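Cellulose 1,4-beta-cellobiosidase (Thermobifida fusca, PDB 4JJJ) probably cleaves cellulose chains to release cellobiose, this chain being the family 48 glycoside hydrolase part of a larger secreted cellulase that also carries a family 2 carbohydrate-binding module. Local coordinates at residues 189-195 with 213-219. The protein carries 1 engineered substitution. Sequence-based numbering, arbitrary orientation.
Sequences HPSCDDF and YAKQWRY. With CA (calcium ion), chain H.
R218 turns its guanidinium against the bend between strands 189-190 and 192-193. R218 NH1 donates to P190 O on a lone pair in the carbonyl plane (2.9 Å) and, weakly, to S191 O at the guanidinium edge; R218 N also donates to S191 O, gripping it from backbone and side chain. The chain gets there by folding at chi2 (-97°). The H189 side chain crosses that of R218 at about a right angle, H189 CD2 3.5 Å from R218 NH2, ring and guanidinium planes 43° apart. In the guanidinium plane, water 1 accepts from R218 NH2 and donates to P190 O and D193 OD2, which Y203 N also binds. Between C192-D193 and Q216-W217 runs a short antiparallel ladder: D193 N reaches Q216 O at 2.8 Å, Q216 N returns to D193 O, and C192 with W217 is the non-hydrogen-bonded pair. Strand 192-193 is outermost in a four-stranded antiparallel sheet, while 189-190 edges another. R218 also touches a bound glucose unit of the glycan pocket. An alanine here would probably leave P190 O with water 1 alone of the donors described, set that water free to shift and weaken the hold on the sugar. Beyond the ladder, K215 CG makes a CH-pi contact over one F195 face, 3.8 Å from the ring centroid. Water 3 bridges K215 NZ to D194 OD2, which binds calcium at 2.4 Å together with C161 O and four waters; T196 OG1 bonds D194 OD1, and C161 is disulfide-bonded to C192.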
loop_
_atom_site.group_PDB
_atom_site.type_symbol
_atom_site.label_atom_id
_atom_site.label_comp_id
_atom_site.label_asym_id
_atom_site.label_seq_id
_atom_site.Cartn_x
_atom_site.Cartn_y
_atom_site.Cartn_z
ATOM N N HIS A 189 -5.032 -16.009 -6.843
ATOM C CA HIS A 189 -4.168 -16.864 -7.653
ATOM C C HIS A 189 -2.720 -16.852 -7.202
ATOM O O HIS A 189 -2.237 -15.949 -6.480
ATOM C CB HIS A 189 -4.305 -16.455 -9.117
ATOM C CG HIS A 189 -3.925 -15.040 -9.393
ATOM N ND1 HIS A 189 -4.779 -13.966 -9.242
ATOM C CD2 HIS A 189 -2.739 -14.525 -9.716
ATOM C CE1 HIS A 189 -4.136 -12.845 -9.519
ATOM N NE2 HIS A 189 -2.905 -13.150 -9.837
ATOM N N PRO A 190 -1.968 -17.896 -7.601
ATOM C CA PRO A 190 -0.563 -17.974 -7.169
ATOM C C PRO A 190 0.307 -17.002 -8.023
ATOM O O PRO A 190 0.145 -16.879 -9.281
ATOM C CB PRO A 190 -0.152 -19.393 -7.553
ATOM C CG PRO A 190 -1.060 -19.750 -8.672
ATOM C CD PRO A 190 -2.371 -19.087 -8.407
ATOM N N SER A 191 1.238 -16.325 -7.364
ATOM C CA SER A 191 2.220 -15.530 -8.087
ATOM C C SER A 191 3.122 -16.379 -9.045
ATOM O O SER A 191 3.579 -15.923 -10.087
ATOM C CB SER A 191 3.121 -14.798 -7.102
ATOM O OG SER A 191 2.277 -13.952 -6.328
ATOM N N CYS A 192 3.422 -17.593 -8.614
ATOM C CA CYS A 192 4.177 -18.549 -9.410
ATOM C C CYS A 192 3.214 -19.583 -9.887
ATOM O O CYS A 192 2.770 -20.391 -9.052
ATOM C CB CYS A 192 5.245 -19.144 -8.553
ATOM S SG CYS A 192 6.376 -20.251 -9.500
ATOM N N ASP A 193 2.837 -19.539 -11.158
ATOM C CA ASP A 193 1.754 -20.369 -11.727
ATOM C C ASP A 193 2.410 -21.424 -12.673
ATOM O O ASP A 193 2.871 -21.088 -13.729
ATOM C CB ASP A 193 0.770 -19.481 -12.523
ATOM C CG ASP A 193 -0.585 -20.192 -12.767
ATOM O OD1 ASP A 193 -0.524 -21.479 -12.795
ATOM O OD2 ASP A 193 -1.564 -19.490 -12.886
ATOM N N ASP A 194 2.407 -22.688 -12.205
ATOM C CA ASP A 194 2.914 -23.847 -12.936
ATOM C C ASP A 194 1.751 -24.681 -13.419
ATOM O O ASP A 194 1.926 -25.841 -13.825
ATOM C CB ASP A 194 3.877 -24.673 -12.105
ATOM C CG ASP A 194 3.174 -25.502 -11.047
ATOM O OD1 ASP A 194 2.033 -25.135 -10.675
ATOM O OD2 ASP A 194 3.753 -26.529 -10.653
ATOM N N PHE A 195 0.566 -24.110 -13.399
ATOM C CA PHE A 195 -0.615 -24.699 -13.866
ATOM C C PHE A 195 -1.137 -25.846 -13.001
ATOM O O PHE A 195 -2.056 -26.535 -13.452
ATOM C CB PHE A 195 -0.581 -25.160 -15.348
ATOM C CG PHE A 195 -0.101 -24.163 -16.336
ATOM C CD1 PHE A 195 -0.016 -22.796 -16.076
ATOM C CD2 PHE A 195 0.267 -24.586 -17.607
ATOM C CE1 PHE A 195 0.446 -21.898 -17.019
ATOM C CE2 PHE A 195 0.721 -23.664 -18.538
ATOM C CZ PHE A 195 0.734 -22.316 -18.279
ATOM N N TYR A 213 0.363 -19.964 -23.723
ATOM C CA TYR A 213 0.555 -19.690 -22.264
ATOM C C TYR A 213 1.710 -20.486 -21.715
ATOM O O TYR A 213 1.891 -21.698 -21.941
ATOM C CB TYR A 213 -0.725 -19.946 -21.409
ATOM C CG TYR A 213 -1.803 -18.999 -21.786
ATOM C CD1 TYR A 213 -1.832 -17.694 -21.263
ATOM C CD2 TYR A 213 -2.763 -19.314 -22.674
ATOM C CE1 TYR A 213 -2.804 -16.778 -21.636
ATOM C CE2 TYR A 213 -3.746 -18.409 -23.096
ATOM C CZ TYR A 213 -3.790 -17.119 -22.529
ATOM O OH TYR A 213 -4.749 -16.230 -22.876
ATOM N N ALA A 214 2.575 -19.824 -20.964
ATOM C CA ALA A 214 3.687 -20.500 -20.414
ATOM C C ALA A 214 3.653 -20.404 -18.879
ATOM O O ALA A 214 3.209 -19.378 -18.361
ATOM C CB ALA A 214 4.998 -19.873 -20.945
ATOM N N LYS A 215 4.178 -21.416 -18.225
ATOM C CA LYS A 215 4.346 -21.363 -16.740
ATOM C C LYS A 215 5.256 -20.181 -16.426
ATOM O O LYS A 215 6.248 -19.953 -17.153
ATOM C CB LYS A 215 4.965 -22.656 -16.266
ATOM C CG LYS A 215 4.055 -23.846 -16.542
ATOM C CD LYS A 215 4.678 -25.112 -16.093
ATOM C CE LYS A 215 3.767 -26.326 -16.366
ATOM N NZ LYS A 215 4.399 -27.553 -15.804
ATOM N N GLN A 216 4.942 -19.419 -15.357
ATOM C CA GLN A 216 5.642 -18.115 -15.133
ATOM C C GLN A 216 5.351 -17.633 -13.718
ATOM O O GLN A 216 4.460 -18.158 -12.993
ATOM C CB GLN A 216 5.058 -17.107 -16.115
ATOM C CG GLN A 216 3.573 -16.834 -15.920
ATOM C CD GLN A 216 3.067 -15.923 -16.998
ATOM O OE1 GLN A 216 2.850 -14.713 -16.789
ATOM N NE2 GLN A 216 2.887 -16.457 -18.184
ATOM N N TRP A 217 6.179 -16.684 -13.327
ATOM C CA TRP A 217 6.050 -16.010 -12.023
ATOM C C TRP A 217 5.891 -14.537 -12.329
ATOM O O TRP A 217 6.372 -13.999 -13.323
ATOM C CB TRP A 217 7.348 -16.262 -11.225
ATOM C CG TRP A 217 8.659 -15.984 -11.909
ATOM C CD1 TRP A 217 9.365 -16.785 -12.693
ATOM C CD2 TRP A 217 9.311 -14.711 -11.937
ATOM N NE1 TRP A 217 10.465 -16.152 -13.207
ATOM C CE2 TRP A 217 10.467 -14.848 -12.743
ATOM C CE3 TRP A 217 9.033 -13.481 -11.327
ATOM C CZ2 TRP A 217 11.358 -13.766 -12.967
ATOM C CZ3 TRP A 217 9.905 -12.410 -11.551
ATOM C CH2 TRP A 217 11.033 -12.546 -12.363
ATOM N N ARG A 218 5.269 -13.815 -11.367
ATOM C CA ARG A 218 5.224 -12.392 -11.392
ATOM C C ARG A 218 4.915 -11.879 -9.961
ATOM O O ARG A 218 4.208 -12.575 -9.230
ATOM C CB ARG A 218 4.182 -11.839 -12.343
ATOM C CG ARG A 218 2.759 -12.368 -12.194
ATOM C CD ARG A 218 2.518 -13.502 -13.208
ATOM N NE ARG A 218 1.068 -13.836 -13.227
ATOM C CZ ARG A 218 0.477 -14.764 -12.498
ATOM N NH1 ARG A 218 1.181 -15.518 -11.652
ATOM N NH2 ARG A 218 -0.802 -14.886 -12.608
ATOM N N TYR A 219 5.420 -10.692 -9.649
ATOM C CA TYR A 219 5.278 -10.107 -8.307
ATOM C C TYR A 219 4.885 -8.654 -8.519
ATOM O O TYR A 219 5.162 -8.076 -9.531
ATOM C CB TYR A 219 6.591 -10.211 -7.478
ATOM C CG TYR A 219 6.949 -11.667 -7.312
ATOM C CD1 TYR A 219 6.203 -12.517 -6.473
ATOM C CD2 TYR A 219 7.914 -12.269 -8.122
ATOM C CE1 TYR A 219 6.497 -13.893 -6.393
ATOM C CE2 TYR A 219 8.220 -13.609 -8.018
ATOM C CZ TYR A 219 7.449 -14.445 -7.195
ATOM O OH TYR A 219 7.606 -15.858 -7.112
HETATM CA CA CA H . 4.851 -26.978 -8.565
HETATM O O HOH W 1 -1.679 -17.285 -11.347
HETATM O O HOH W 2 1.700 -12.030 -8.466
HETATM O O HOH W 3 4.675 -27.963 -12.889
HETATM O O HOH W 4 6.373 -26.316 -6.799
HETATM O O HOH W 5 6.634 -26.221 -10.006
HETATM O O HOH W 6 3.138 -27.938 -7.828
HETATM O O HOH W 7 5.946 -28.927 -8.529
#